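Local coordinates for protein O-methyltransferase (Burkholderia thailandensis, PDB 3MCZ) that probably transfers a methyl group from S-adenosylmethionine to an oxygen atom of its substrate, and probably acts as a dimer, at residues K48-Q54 and T99-T105; T53-P59 and D91-N95; F177-V183 and H201-Q207; V277-A282 and I345-S350. All blocks are in the same frame, centred on the assembly; numbering follows the deposited sequence. Where two conformers were deposited one is given.

Contact 1 (K48-Q54 and T99-T105); sequences KLFDLTQ and TERYLTT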
loop_
_atom_site.group_PDB
_atom_site.type_symbol
_atom_site.label_atom_id
_atom_site.label_comp_id
_atom_site.label_asym_id
_atom_site.label_seq_id
_atom_site.Cartn_x
_atom_site.Cartn_y
_atom_site.Cartn_z
ATOM N N LYS A 48 4.052 7.314 -17.688
ATOM C CA LYS A 48 3.088 7.267 -18.803
ATOM C C LYS A 48 3.264 6.011 -19.695
ATOM O O LYS A 48 3.228 6.091 -20.930
ATOM C CB LYS A 48 3.145 8.549 -19.662
ATOM C CG LYS A 48 2.940 9.834 -18.863
ATOM C CD LYS A 48 3.158 11.090 -19.727
ATOM C CE LYS A 48 2.845 12.354 -18.905
ATOM N NZ LYS A 48 3.878 12.598 -17.839
ATOM N N LEU A 49 3.468 4.864 -19.065
ATOM C CA LEU A 49 3.672 3.619 -19.799
ATOM C C LEU A 49 2.448 3.268 -20.636
ATOM O O LEU A 49 2.556 2.761 -21.753
ATOM C CB LEU A 49 3.970 2.488 -18.803
ATOM C CG LEU A 49 4.169 1.087 -19.373
ATOM C CD1 LEU A 49 5.385 1.020 -20.291
ATOM C CD2 LEU A 49 4.300 0.073 -18.227
ATOM N N PHE A 50 1.269 3.549 -20.099
ATOM C CA PHE A 50 0.019 3.128 -20.747
ATOM C C PHE A 50 -0.350 3.919 -22.011
ATOM O O PHE A 50 -1.215 3.494 -22.797
ATOM C CB PHE A 50 -1.130 3.155 -19.749
ATOM C CG PHE A 50 -0.904 2.286 -18.558
ATOM C CD1 PHE A 50 -0.735 0.924 -18.699
ATOM C CD2 PHE A 50 -0.851 2.840 -17.265
ATOM C CE1 PHE A 50 -0.540 0.120 -17.571
ATOM C CE2 PHE A 50 -0.655 2.042 -16.147
ATOM C CZ PHE A 50 -0.496 0.677 -16.303
ATOM N N ASP A 51 0.309 5.056 -22.202
ATOM C CA ASP A 51 0.181 5.808 -23.434
ATOM C C ASP A 51 0.877 5.044 -24.556
ATOM O O ASP A 51 0.407 5.063 -25.694
ATOM C CB ASP A 51 0.783 7.213 -23.285
ATOM C CG ASP A 51 -0.161 8.188 -22.591
ATOM O OD1 ASP A 51 -1.013 7.755 -21.786
ATOM O OD2 ASP A 51 -0.067 9.402 -22.869
ATOM N N LEU A 52 2.001 4.392 -24.249
ATOM C CA LEU A 52 2.716 3.580 -25.257
ATOM C C LEU A 52 1.920 2.339 -25.648
ATOM O O LEU A 52 1.864 1.969 -26.829
ATOM C CB LEU A 52 4.107 3.166 -24.763
ATOM C CG LEU A 52 5.026 2.520 -25.815
ATOM C CD1 LEU A 52 5.471 3.525 -26.899
ATOM C CD2 LEU A 52 6.235 1.873 -25.142
ATOM N N THR A 53 1.285 1.711 -24.659
ATOM C CA THR A 53 0.563 0.465 -24.861
ATOM C C THR A 53 -0.902 0.668 -25.294
ATOM O O THR A 53 -1.693 -0.261 -25.229
ATOM C CB THR A 53 0.656 -0.438 -23.573
ATOM O OG1 THR A 53 0.272 0.309 -22.410
ATOM C CG2 THR A 53 2.079 -0.931 -23.364
ATOM N N GLN A 54 -1.260 1.865 -25.766
ATOM C CA GLN A 54 -2.558 2.074 -26.441
ATOM C C GLN A 54 -2.654 1.196 -27.685
ATOM O O GLN A 54 -3.747 0.802 -28.111
ATOM C CB GLN A 54 -2.760 3.535 -26.826
ATOM C CG GLN A 54 -3.215 4.422 -25.650
ATOM C CD GLN A 54 -3.507 5.848 -26.100
ATOM O OE1 GLN A 54 -2.614 6.544 -26.604
ATOM N NE2 GLN A 54 -4.765 6.284 -25.936
ATOM N N THR A 99 -7.756 0.328 -18.291
ATOM C CA THR A 99 -6.566 1.134 -18.502
ATOM C C THR A 99 -6.794 2.192 -19.572
ATOM O O THR A 99 -6.446 3.345 -19.401
ATOM C CB THR A 99 -5.393 0.236 -18.905
ATOM O OG1 THR A 99 -5.193 -0.709 -17.852
ATOM C CG2 THR A 99 -4.108 1.062 -19.158
ATOM N N GLU A 100 -7.412 1.808 -20.682
ATOM C CA GLU A 100 -7.591 2.756 -21.758
ATOM C C GLU A 100 -8.451 3.939 -21.269
ATOM O O GLU A 100 -8.130 5.104 -21.525
ATOM C CB GLU A 100 -8.207 2.063 -22.976
ATOM C CG GLU A 100 -8.174 2.935 -24.232
ATOM C CD GLU A 100 -6.793 3.075 -24.864
ATOM O OE1 GLU A 100 -5.855 2.307 -24.529
ATOM O OE2 GLU A 100 -6.664 3.969 -25.739
ATOM N N ARG A 101 -9.510 3.634 -20.527
ATOM C CA ARG A 101 -10.423 4.659 -20.098
ATOM C C ARG A 101 -9.845 5.583 -19.023
ATOM O O ARG A 101 -10.072 6.776 -19.053
ATOM C CB ARG A 101 -11.727 4.034 -19.594
ATOM C CG ARG A 101 -12.720 5.057 -19.067
ATOM C CD ARG A 101 -14.089 4.462 -18.921
ATOM N NE ARG A 101 -15.070 5.504 -18.675
ATOM C CZ ARG A 101 -16.343 5.290 -18.354
ATOM N NH1 ARG A 101 -16.831 4.057 -18.243
ATOM N NH2 ARG A 101 -17.131 6.326 -18.153
ATOM N N TYR A 102 -9.141 5.038 -18.047
ATOM C CA TYR A 102 -8.776 5.829 -16.850
ATOM C C TYR A 102 -7.304 6.141 -16.708
ATOM O O TYR A 102 -6.920 6.985 -15.906
ATOM C CB TYR A 102 -9.280 5.134 -15.587
ATOM C CG TYR A 102 -10.780 4.929 -15.545
ATOM C CD1 TYR A 102 -11.651 5.992 -15.329
ATOM C CD2 TYR A 102 -11.324 3.672 -15.724
ATOM C CE1 TYR A 102 -13.052 5.798 -15.295
ATOM C CE2 TYR A 102 -12.718 3.461 -15.695
ATOM C CZ TYR A 102 -13.566 4.519 -15.467
ATOM O OH TYR A 102 -14.926 4.286 -15.445
ATOM N N LEU A 103 -6.448 5.459 -17.466
ATOM C CA LEU A 103 -5.003 5.568 -17.238
ATOM C C LEU A 103 -4.220 6.048 -18.464
ATOM O O LEU A 103 -2.987 6.009 -18.470
ATOM C CB LEU A 103 -4.462 4.220 -16.760
ATOM C CG LEU A 103 -4.994 3.701 -15.414
ATOM C CD1 LEU A 103 -4.390 2.293 -15.122
ATOM C CD2 LEU A 103 -4.720 4.722 -14.296
ATOM N N THR A 104 -4.930 6.495 -19.502
ATOM C CA THR A 104 -4.311 7.099 -20.666
ATOM C C THR A 104 -4.476 8.624 -20.590
ATOM O O THR A 104 -5.576 9.119 -20.315
ATOM C CB THR A 104 -4.916 6.559 -21.997
ATOM O OG1 THR A 104 -6.343 6.732 -22.024
ATOM C CG2 THR A 104 -4.562 5.079 -22.160
ATOM N N THR A 105 -3.392 9.359 -20.843
ATOM C CA THR A 105 -3.383 10.811 -20.631
ATOM C C THR A 105 -4.406 11.564 -21.517
ATOM O O THR A 105 -4.878 12.640 -21.162
ATOM C CB THR A 105 -1.986 11.409 -20.912
ATOM O OG1 THR A 105 -1.675 11.205 -22.284
ATOM C CG2 THR A 105 -0.917 10.757 -20.074
HETATM O O HOH W 1 -0.562 6.739 -19.214
#
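Asp51 meets Thr105 with both carboxylate oxygens: OD1 takes the backbone N of Thr105 on its syn lone pair (3.0 Å, nearly straight at 172°), and OD2 accepts from Thr105 OG1 at 2.5 Å, a distance too short to be trusted in detail. The threonine can offer both groups to one carboxylate because its OG1 sits between backbone N and carbonyl carbon (chi1 63°). A water donating to Asp51 OD1 and to Leu103 O fills in beside this pair. At the exposed edge, Gln54 NE2 reaches Glu100 OE2 at 3.0 Å, arriving from above the carboxylate plane. On the buried side, Thr99 CG2 presses obliquely on the Phe50 ring, 3.4 Å from CD1, while Leu103 CD1 lies 3.9 Å from Phe50 CE2. Further out, Ala44 of helix 35-46 backs Phe50, and Leu28 of the second subunit packs on Leu103. In this mostly helical dimerisation domain, Asp51 thus fixes the chain leaving helix 97-103; its donors, backbone N and water among them, would probably favour its ionised form.

Contact 2 (T53-P59 and D91-N95); sequences TQTGRTP and DAFRN
Thr53 and Asn95 form the tight end of this contact, joined twice: Asn95 N donates to Thr53 O at 2.9 Å, and Thr53 OG1 donates to Asn95 OD1 at 2.6 Å. With CG anti to its carbonyl carbon (chi1 -66°), Asn95 swings its amide back across the threonine at about a right angle. The other end of that amide is held too, since ND2 donates to Phe50 O and Glu100 OE1. Further along, Arg57 and Phe93 make an antiparallel hydrogen-bonded pair, with Arg57 N to Phe93 O at 2.8 Å and Phe93 N to Arg57 O at 2.7 Å. This bridge, with the Thr53-Asn95 bonds, lays the loop between helices 49-52 and 59-66 along strand 92-95, whose other neighbour is strand 86-89: the two-stranded hairpin, or wing, of a winged-helix domain. Pro59 CG meets the Phe93 ring obliquely, 4.0 Å from CE1, and His78 packs edge-to-face with the same ring. The outer side is looser. Gly56 CA lies 3.9 Å from Arg94 CB, but the rest of the Arg94 side chain runs away from the loop. The Arg57 side chain also points away from strand 92-95, bending at chi2 (-73°) to place NE on Leu52 O.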
loop_
_atom_site.group_PDB
_atom_site.type_symbol
_atom_site.label_atom_id
_atom_site.label_comp_id
_atom_site.label_asym_id
_atom_site.label_seq_id
_atom_site.Cartn_x
_atom_site.Cartn_y
_atom_site.Cartn_z
ATOM N N THR A 53 1.285 1.711 -24.659
ATOM C CA THR A 53 0.563 0.465 -24.861
ATOM C C THR A 53 -0.902 0.668 -25.294
ATOM O O THR A 53 -1.693 -0.261 -25.229
ATOM C CB THR A 53 0.656 -0.438 -23.573
ATOM O OG1 THR A 53 0.272 0.309 -22.410
ATOM C CG2 THR A 53 2.079 -0.931 -23.364
ATOM N N GLN A 54 -1.260 1.865 -25.766
ATOM C CA GLN A 54 -2.558 2.074 -26.441
ATOM C C GLN A 54 -2.654 1.196 -27.685
ATOM O O GLN A 54 -3.747 0.802 -28.111
ATOM C CB GLN A 54 -2.760 3.535 -26.826
ATOM C CG GLN A 54 -3.215 4.422 -25.650
ATOM C CD GLN A 54 -3.507 5.848 -26.100
ATOM O OE1 GLN A 54 -2.614 6.544 -26.604
ATOM N NE2 GLN A 54 -4.765 6.284 -25.936
ATOM N N THR A 55 -1.506 0.883 -28.260
ATOM C CA THR A 55 -1.444 -0.195 -29.227
ATOM C C THR A 55 -0.445 -1.263 -28.758
ATOM O O THR A 55 0.387 -1.011 -27.882
ATOM C CB THR A 55 -1.151 0.342 -30.635
ATOM O OG1 THR A 55 -1.245 -0.738 -31.559
ATOM C CG2 THR A 55 0.224 1.010 -30.712
ATOM N N GLY A 56 -0.573 -2.461 -29.300
ATOM C CA GLY A 56 0.216 -3.584 -28.828
ATOM C C GLY A 56 1.719 -3.358 -28.925
ATOM O O GLY A 56 2.226 -2.923 -29.959
ATOM N N ARG A 57 2.442 -3.672 -27.853
ATOM C CA ARG A 57 3.889 -3.580 -27.862
ATOM C C ARG A 57 4.530 -4.823 -27.256
ATOM O O ARG A 57 4.044 -5.345 -26.228
ATOM C CB ARG A 57 4.369 -2.377 -27.052
ATOM C CG ARG A 57 3.682 -1.083 -27.357
ATOM C CD ARG A 57 4.087 -0.485 -28.702
ATOM N NE ARG A 57 3.513 0.855 -28.798
ATOM C CZ ARG A 57 3.728 1.727 -29.780
ATOM N NH1 ARG A 57 3.122 2.907 -29.738
ATOM N NH2 ARG A 57 4.520 1.437 -30.807
ATOM N N THR A 58 5.659 -5.237 -27.833
ATOM C CA THR A 58 6.499 -6.293 -27.235
ATOM C C THR A 58 7.373 -5.695 -26.138
ATOM O O THR A 58 7.580 -4.483 -26.111
ATOM C CB THR A 58 7.450 -6.950 -28.253
ATOM O OG1 THR A 58 8.413 -5.986 -28.734
ATOM C CG2 THR A 58 6.672 -7.546 -29.406
ATOM N N PRO A 59 7.890 -6.540 -25.230
ATOM C CA PRO A 59 8.855 -6.017 -24.245
ATOM C C PRO A 59 10.080 -5.356 -24.881
ATOM O O PRO A 59 10.546 -4.342 -24.363
ATOM C CB PRO A 59 9.251 -7.247 -23.428
ATOM C CG PRO A 59 8.111 -8.199 -23.581
ATOM C CD PRO A 59 7.507 -7.935 -24.949
ATOM N N ASP A 91 3.159 -12.258 -28.127
ATOM C CA ASP A 91 4.221 -11.618 -27.344
ATOM C C ASP A 91 3.983 -10.120 -27.095
ATOM O O ASP A 91 4.853 -9.457 -26.563
ATOM C CB ASP A 91 5.566 -11.790 -28.037
ATOM C CG ASP A 91 6.034 -13.239 -28.060
ATOM O OD1 ASP A 91 5.664 -14.011 -27.147
ATOM O OD2 ASP A 91 6.790 -13.604 -28.990
ATOM N N ALA A 92 2.815 -9.603 -27.479
ATOM C CA ALA A 92 2.520 -8.175 -27.374
ATOM C C ALA A 92 1.577 -7.856 -26.204
ATOM O O ALA A 92 0.712 -8.665 -25.835
ATOM C CB ALA A 92 1.926 -7.659 -28.713
ATOM N N PHE A 93 1.743 -6.665 -25.646
ATOM C CA PHE A 93 0.933 -6.178 -24.550
ATOM C C PHE A 93 0.228 -4.914 -24.975
ATOM O O PHE A 93 0.859 -4.005 -25.530
ATOM C CB PHE A 93 1.820 -5.844 -23.345
ATOM C CG PHE A 93 2.466 -7.042 -22.709
ATOM C CD1 PHE A 93 3.671 -7.523 -23.187
ATOM C CD2 PHE A 93 1.877 -7.685 -21.618
ATOM C CE1 PHE A 93 4.279 -8.635 -22.601
ATOM C CE2 PHE A 93 2.509 -8.786 -21.024
ATOM C CZ PHE A 93 3.697 -9.255 -21.535
ATOM N N ARG A 94 -1.065 -4.867 -24.673
ATOM C CA ARG A 94 -1.895 -3.712 -24.975
ATOM C C ARG A 94 -2.834 -3.444 -23.801
ATOM O O ARG A 94 -3.135 -4.339 -23.005
ATOM C CB ARG A 94 -2.678 -3.920 -26.280
ATOM C CG ARG A 94 -3.819 -4.923 -26.198
ATOM C CD ARG A 94 -4.595 -5.007 -27.520
ATOM N NE ARG A 94 -5.745 -5.895 -27.385
ATOM C CZ ARG A 94 -5.646 -7.217 -27.329
ATOM N NH1 ARG A 94 -4.453 -7.793 -27.410
ATOM N NH2 ARG A 94 -6.734 -7.965 -27.197
ATOM N N ASN A 95 -3.270 -2.195 -23.686
ATOM C CA ASN A 95 -4.160 -1.771 -22.617
ATOM C C ASN A 95 -5.481 -2.492 -22.595
ATOM O O ASN A 95 -6.118 -2.685 -23.625
ATOM C CB ASN A 95 -4.478 -0.285 -22.739
ATOM C CG ASN A 95 -3.276 0.584 -22.520
ATOM O OD1 ASN A 95 -2.287 0.141 -21.951
ATOM N ND2 ASN A 95 -3.365 1.837 -22.947
#

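Contact 3 (F177-V183 and H201-Q207); sequences FARARTV and HPQLTGQ
Phe177 sets its CB squarely over one face of the His201 imidazole, 3.6 Å from the ring centroid and 14° off the normal, a CH-pi contact. His201 NE2 is bonded to Ser172 O, which fixes the ring beneath. The Phe177 ring meets Leu204 obliquely, its CD1 3.8 Å from Leu204 CD1. That leucine fits between Phe177, Ala180 and Val183, and Val197 of helix 192-200 continues the apolar cluster. Polar side chains cross in both directions nearby. Gln203, with CG between backbone N and carbonyl carbon (chi1 83°) and a bend at chi2, brings NE2 to Ala180 O at 3.1 Å, the acceptor lying in its amide plane. Arg181, bent at chi2 and chi3, brings its NE to Gln203 O at 3.0 Å; a water taking a bond from Arg181 NH2 donates to that same carbonyl. Beyond them the strands run parallel: Thr205 N donates to Arg181 O, Val183 N to Thr205 O (3.1 Å) and Gln207 N to Val183 O (2.9 Å). Strand 182-186, helix 192-200 and strand 205-210 form the first beta-alpha-beta unit of the Rossmann-like methyltransferase sheet. Two side-chain-to-carbonyl bonds, from the amide of Gln203 and the guanidinium of Arg181, thus extend the strand pairing back into the turns that precede both strands.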
loop_
_atom_site.group_PDB
_atom_site.type_symbol
_atom_site.label_atom_id
_atom_site.label_comp_id
_atom_site.label_asym_id
_atom_site.label_seq_id
_atom_site.Cartn_x
_atom_site.Cartn_y
_atom_site.Cartn_z
ATOM N N PHE A 177 -32.101 25.833 -3.349
ATOM C CA PHE A 177 -31.570 26.749 -4.376
ATOM C C PHE A 177 -32.639 27.371 -5.258
ATOM O O PHE A 177 -32.411 28.443 -5.780
ATOM C CB PHE A 177 -30.523 26.051 -5.257
ATOM C CG PHE A 177 -29.243 25.748 -4.530
ATOM C CD1 PHE A 177 -28.447 26.774 -4.039
ATOM C CD2 PHE A 177 -28.851 24.436 -4.297
ATOM C CE1 PHE A 177 -27.306 26.501 -3.327
ATOM C CE2 PHE A 177 -27.664 24.160 -3.587
ATOM C CZ PHE A 177 -26.888 25.186 -3.115
ATOM N N ALA A 178 -33.816 26.736 -5.365
ATOM C CA ALA A 178 -34.827 27.087 -6.381
ATOM C C ALA A 178 -35.340 28.523 -6.190
ATOM O O ALA A 178 -35.530 29.226 -7.161
ATOM C CB ALA A 178 -36.023 26.095 -6.334
ATOM N N ARG A 179 -35.518 28.955 -4.934
ATOM C CA ARG A 179 -36.032 30.294 -4.635
ATOM C C ARG A 179 -34.963 31.213 -4.014
ATOM O O ARG A 179 -35.272 32.315 -3.546
ATOM C CB ARG A 179 -37.240 30.210 -3.696
ATOM C CG ARG A 179 -38.447 29.387 -4.180
ATOM C CD ARG A 179 -39.306 30.114 -5.169
ATOM N NE ARG A 179 -40.533 29.371 -5.526
ATOM C CZ ARG A 179 -41.271 29.602 -6.622
ATOM N NH1 ARG A 179 -40.927 30.567 -7.488
ATOM N NH2 ARG A 179 -42.366 28.873 -6.868
ATOM N N ALA A 180 -33.726 30.731 -3.977
ATOM C CA ALA A 180 -32.592 31.482 -3.469
ATOM C C ALA A 180 -32.126 32.466 -4.583
ATOM O O ALA A 180 -32.468 32.305 -5.772
ATOM C CB ALA A 180 -31.485 30.543 -3.103
ATOM N N ARG A 181 -31.406 33.506 -4.176
ATOM C CA ARG A 181 -30.742 34.409 -5.111
ATOM C C ARG A 181 -29.254 34.462 -4.951
ATOM O O ARG A 181 -28.553 34.688 -5.915
ATOM C CB ARG A 181 -31.291 35.826 -4.945
ATOM C CG ARG A 181 -32.724 35.959 -5.350
ATOM C CD ARG A 181 -32.950 35.571 -6.814
ATOM N NE ARG A 181 -32.173 36.366 -7.791
ATOM C CZ ARG A 181 -32.528 37.570 -8.252
ATOM N NH1 ARG A 181 -33.649 38.168 -7.841
ATOM N NH2 ARG A 181 -31.745 38.187 -9.126
ATOM N N THR A 182 -28.767 34.302 -3.721
ATOM C CA THR A 182 -27.349 34.446 -3.453
ATOM C C THR A 182 -26.808 33.273 -2.658
ATOM O O THR A 182 -27.509 32.702 -1.801
ATOM C CB THR A 182 -27.045 35.722 -2.660
ATOM O OG1 THR A 182 -27.847 35.737 -1.465
ATOM C CG2 THR A 182 -27.314 36.991 -3.537
ATOM N N VAL A 183 -25.561 32.933 -2.979
ATOM C CA VAL A 183 -24.826 31.842 -2.383
ATOM C C VAL A 183 -23.402 32.291 -2.014
ATOM O O VAL A 183 -22.706 32.947 -2.804
ATOM C CB VAL A 183 -24.665 30.643 -3.363
ATOM C CG1 VAL A 183 -23.968 29.445 -2.650
ATOM C CG2 VAL A 183 -25.958 30.227 -3.966
ATOM N N HIS A 201 -29.086 26.911 -11.898
ATOM C CA HIS A 201 -29.994 27.880 -11.291
ATOM C C HIS A 201 -29.632 29.289 -11.751
ATOM O O HIS A 201 -28.880 29.996 -11.076
ATOM C CB HIS A 201 -29.921 27.774 -9.755
ATOM C CG HIS A 201 -30.387 26.451 -9.210
ATOM N ND1 HIS A 201 -31.719 26.106 -9.097
ATOM C CD2 HIS A 201 -29.686 25.381 -8.764
ATOM C CE1 HIS A 201 -31.814 24.891 -8.578
ATOM N NE2 HIS A 201 -30.598 24.428 -8.379
ATOM N N PRO A 202 -30.168 29.724 -12.917
ATOM C CA PRO A 202 -29.698 30.965 -13.551
ATOM C C PRO A 202 -29.946 32.236 -12.746
ATOM O O PRO A 202 -29.324 33.263 -13.023
ATOM C CB PRO A 202 -30.494 31.006 -14.865
ATOM C CG PRO A 202 -30.976 29.666 -15.072
ATOM C CD PRO A 202 -31.134 29.012 -13.761
ATOM N N GLN A 203 -30.863 32.182 -11.777
ATOM C CA GLN A 203 -31.136 33.329 -10.922
ATOM C C GLN A 203 -30.078 33.586 -9.856
ATOM O O GLN A 203 -30.143 34.605 -9.151
ATOM C CB GLN A 203 -32.505 33.175 -10.240
ATOM C CG GLN A 203 -32.538 32.327 -8.973
ATOM C CD GLN A 203 -32.432 30.826 -9.161
ATOM O OE1 GLN A 203 -32.356 30.277 -10.282
ATOM N NE2 GLN A 203 -32.460 30.130 -8.028
ATOM N N LEU A 204 -29.156 32.648 -9.662
ATOM C CA LEU A 204 -28.207 32.741 -8.551
ATOM C C LEU A 204 -26.922 33.510 -8.956
ATOM O O LEU A 204 -26.433 33.398 -10.075
ATOM C CB LEU A 204 -27.791 31.332 -8.065
ATOM C CG LEU A 204 -28.830 30.420 -7.410
ATOM C CD1 LEU A 204 -28.220 29.068 -7.027
ATOM C CD2 LEU A 204 -29.417 31.083 -6.184
ATOM N N THR A 205 -26.399 34.275 -8.015
ATOM C CA THR A 205 -25.025 34.766 -8.064
ATOM C C THR A 205 -24.278 34.250 -6.828
ATOM O O THR A 205 -24.889 33.823 -5.841
ATOM C CB THR A 205 -24.975 36.314 -8.137
ATOM O OG1 THR A 205 -25.660 36.856 -7.019
ATOM C CG2 THR A 205 -25.583 36.866 -9.465
ATOM N N GLY A 206 -22.946 34.242 -6.895
ATOM C CA GLY A 206 -22.147 33.509 -5.936
ATOM C C GLY A 206 -20.895 34.244 -5.522
ATOM O O GLY A 206 -20.370 35.078 -6.273
ATOM N N GLN A 207 -20.441 33.971 -4.304
ATOM C CA GLN A 207 -19.098 34.406 -3.837
ATOM C C GLN A 207 -18.347 33.182 -3.336
ATOM O O GLN A 207 -18.951 32.278 -2.708
ATOM C CB GLN A 207 -19.205 35.420 -2.709
ATOM C CG GLN A 207 -20.012 36.657 -3.088
ATOM C CD GLN A 207 -20.043 37.697 -1.988
ATOM O OE1 GLN A 207 -19.650 37.426 -0.866
ATOM N NE2 GLN A 207 -20.486 38.897 -2.317
HETATM O O HOH W 2 -28.499 36.988 -7.340
HETATM O O HOH W 3 -29.235 37.513 -9.887
#

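Contact 4 (V277-A282 and I345-S350); sequences VKPGGA and IGQRSS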
loop_
_atom_site.group_PDB
_atom_site.type_symbol
_atom_site.label_atom_id
_atom_site.label_comp_id
_atom_site.label_asym_id
_atom_site.label_seq_id
_atom_site.Cartn_x
_atom_site.Cartn_y
_atom_site.Cartn_z
ATOM N N VAL A 277 -26.283 33.355 7.116
ATOM C CA VAL A 277 -27.501 32.816 6.528
ATOM C C VAL A 277 -28.709 33.769 6.746
ATOM O O VAL A 277 -29.106 34.021 7.878
ATOM C CB VAL A 277 -27.858 31.430 7.102
ATOM C CG1 VAL A 277 -29.205 30.923 6.479
ATOM C CG2 VAL A 277 -26.705 30.400 6.876
ATOM N N LYS A 278 -29.299 34.243 5.654
ATOM C CA LYS A 278 -30.452 35.148 5.731
ATOM C C LYS A 278 -31.644 34.386 6.230
ATOM O O LYS A 278 -31.685 33.147 6.160
ATOM C CB LYS A 278 -30.758 35.764 4.359
ATOM C CG LYS A 278 -29.630 36.693 3.814
ATOM C CD LYS A 278 -29.933 37.111 2.411
ATOM C CE LYS A 278 -28.938 38.099 1.825
ATOM N NZ LYS A 278 -29.477 38.769 0.545
ATOM N N PRO A 279 -32.635 35.108 6.765
ATOM C CA PRO A 279 -33.878 34.433 7.130
ATOM C C PRO A 279 -34.476 33.661 5.980
ATOM O O PRO A 279 -34.487 34.133 4.857
ATOM C CB PRO A 279 -34.810 35.589 7.511
ATOM C CG PRO A 279 -33.928 36.649 7.927
ATOM C CD PRO A 279 -32.655 36.530 7.140
ATOM N N GLY A 280 -34.965 32.463 6.281
ATOM C CA GLY A 280 -35.489 31.551 5.284
ATOM C C GLY A 280 -34.404 30.787 4.533
ATOM O O GLY A 280 -34.727 29.972 3.685
ATOM N N GLY A 281 -33.132 31.080 4.817
ATOM C CA GLY A 281 -32.006 30.524 4.071
ATOM C C GLY A 281 -31.480 29.243 4.709
ATOM O O GLY A 281 -32.046 28.719 5.667
ATOM N N ALA A 282 -30.373 28.755 4.176
ATOM C CA ALA A 282 -29.814 27.474 4.615
ATOM C C ALA A 282 -28.302 27.511 4.664
ATOM O O ALA A 282 -27.643 28.133 3.820
ATOM C CB ALA A 282 -30.273 26.320 3.678
ATOM N N ILE A 345 -28.188 20.244 6.501
ATOM C CA ILE A 345 -28.833 21.435 5.993
ATOM C C ILE A 345 -29.406 22.163 7.211
ATOM O O ILE A 345 -30.398 21.734 7.811
ATOM C CB ILE A 345 -29.927 21.072 4.936
ATOM C CG1 ILE A 345 -29.353 20.221 3.778
ATOM C CG2 ILE A 345 -30.630 22.333 4.341
ATOM C CD1 ILE A 345 -29.783 18.717 3.816
ATOM N N GLY A 346 -28.803 23.276 7.565
ATOM C CA GLY A 346 -29.314 24.100 8.624
ATOM C C GLY A 346 -30.197 25.205 8.127
ATOM O O GLY A 346 -29.739 26.114 7.437
ATOM N N GLN A 347 -31.454 25.204 8.524
ATOM C CA GLN A 347 -32.402 26.140 7.951
ATOM C C GLN A 347 -32.748 27.242 8.959
ATOM O O GLN A 347 -33.066 26.937 10.113
ATOM C CB GLN A 347 -33.630 25.338 7.508
ATOM C CG GLN A 347 -33.216 24.047 6.670
ATOM C CD GLN A 347 -34.210 22.869 6.725
ATOM O OE1 GLN A 347 -35.357 22.990 6.296
ATOM N NE2 GLN A 347 -33.735 21.710 7.192
ATOM N N ARG A 348 -32.627 28.504 8.543
ATOM C CA ARG A 348 -32.991 29.642 9.388
ATOM C C ARG A 348 -34.462 29.958 9.149
ATOM O O ARG A 348 -34.904 30.066 8.008
ATOM C CB ARG A 348 -32.117 30.871 9.094
ATOM C CG ARG A 348 -32.257 31.973 10.141
ATOM C CD ARG A 348 -31.389 33.190 9.884
ATOM N NE ARG A 348 -29.961 33.004 10.190
ATOM C CZ ARG A 348 -29.474 32.801 11.411
ATOM N NH1 ARG A 348 -30.285 32.718 12.470
ATOM N NH2 ARG A 348 -28.175 32.641 11.572
ATOM N N SER A 349 -35.223 30.067 10.230
ATOM C CA SER A 349 -36.619 30.432 10.123
ATOM C C SER A 349 -36.755 31.860 9.520
ATOM O O SER A 349 -35.912 32.748 9.731
ATOM C CB SER A 349 -37.288 30.325 11.503
ATOM O OG SER A 349 -38.546 30.974 11.493
ATOM N N SER A 350 -37.807 32.059 8.739
ATOM C CA SER A 350 -38.101 33.383 8.195
ATOM C C SER A 350 -39.005 34.184 9.143
ATOM O O SER A 350 -39.159 35.397 8.988
ATOM C CB SER A 350 -38.754 33.236 6.829
ATOM O OG SER A 350 -39.673 32.163 6.850
#
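Gly281 and Arg348 are joined where the antiparallel strands reach their ends, Arg348 N donating to Gly281 O at 2.9 Å, next to the non-hydrogen-bonded pair Ala282-Gln347. A type II turn from Lys278 to Gly281, closed by Gly281 N on Lys278 O, doubles the chain back here; Gly280 N, inside it, gives a weak bond to Arg348 O. Positive phi (80°) at Gly280 suits a glycine. The Arg348 side chain covers the turn. Its CG stands anti to the backbone N (chi1 -168°) and the chain bends at chi3, which carries NE to Val277 O at 2.7 Å, the acceptor tilted slightly from the guanidinium plane. NH2 goes on to Ala274 O, so one guanidinium takes two carbonyls at the end of helix 263-275 and the strand that follows. Nearer its backbone, the same side chain rests CB 3.9 Å from Val277 CG1. On the strand side, Ala282 CB meets Ile345 CG2 at 4.1 Å, and at the exposed end of the turn Pro279 CB lies 4.0 Å from Ser350 CA. Strand 341-347 running antiparallel beside strand 281-288 belongs to the 3-2-1-4-5-7-6 sheet characteristic of class I S-adenosylmethionine-dependent methyltransferases.

In the fold
From the N terminus, the chain first enters the mostly helical dimerisation domain. Contact 1 closes a loop of 44 residues by tying the short helix 49-52 to the end of helix 97-103, and contact 2 falls inside it, pairing the next loop with strand 92-95; the two share Thr53 and Gln54 and touch. Both close before the methyltransferase domain's contacts open. Contact 3 joins the neighbouring strands 182-186 and 205-210 over a short crossover. Contact 4, closing a longer loop, links strand 281-288 to the chain's last strand. Contacts 3 and 4 serve one sheet, centres about 14 Å apart, whereas the centres of contacts 2 and 4 are about 58 Å apart.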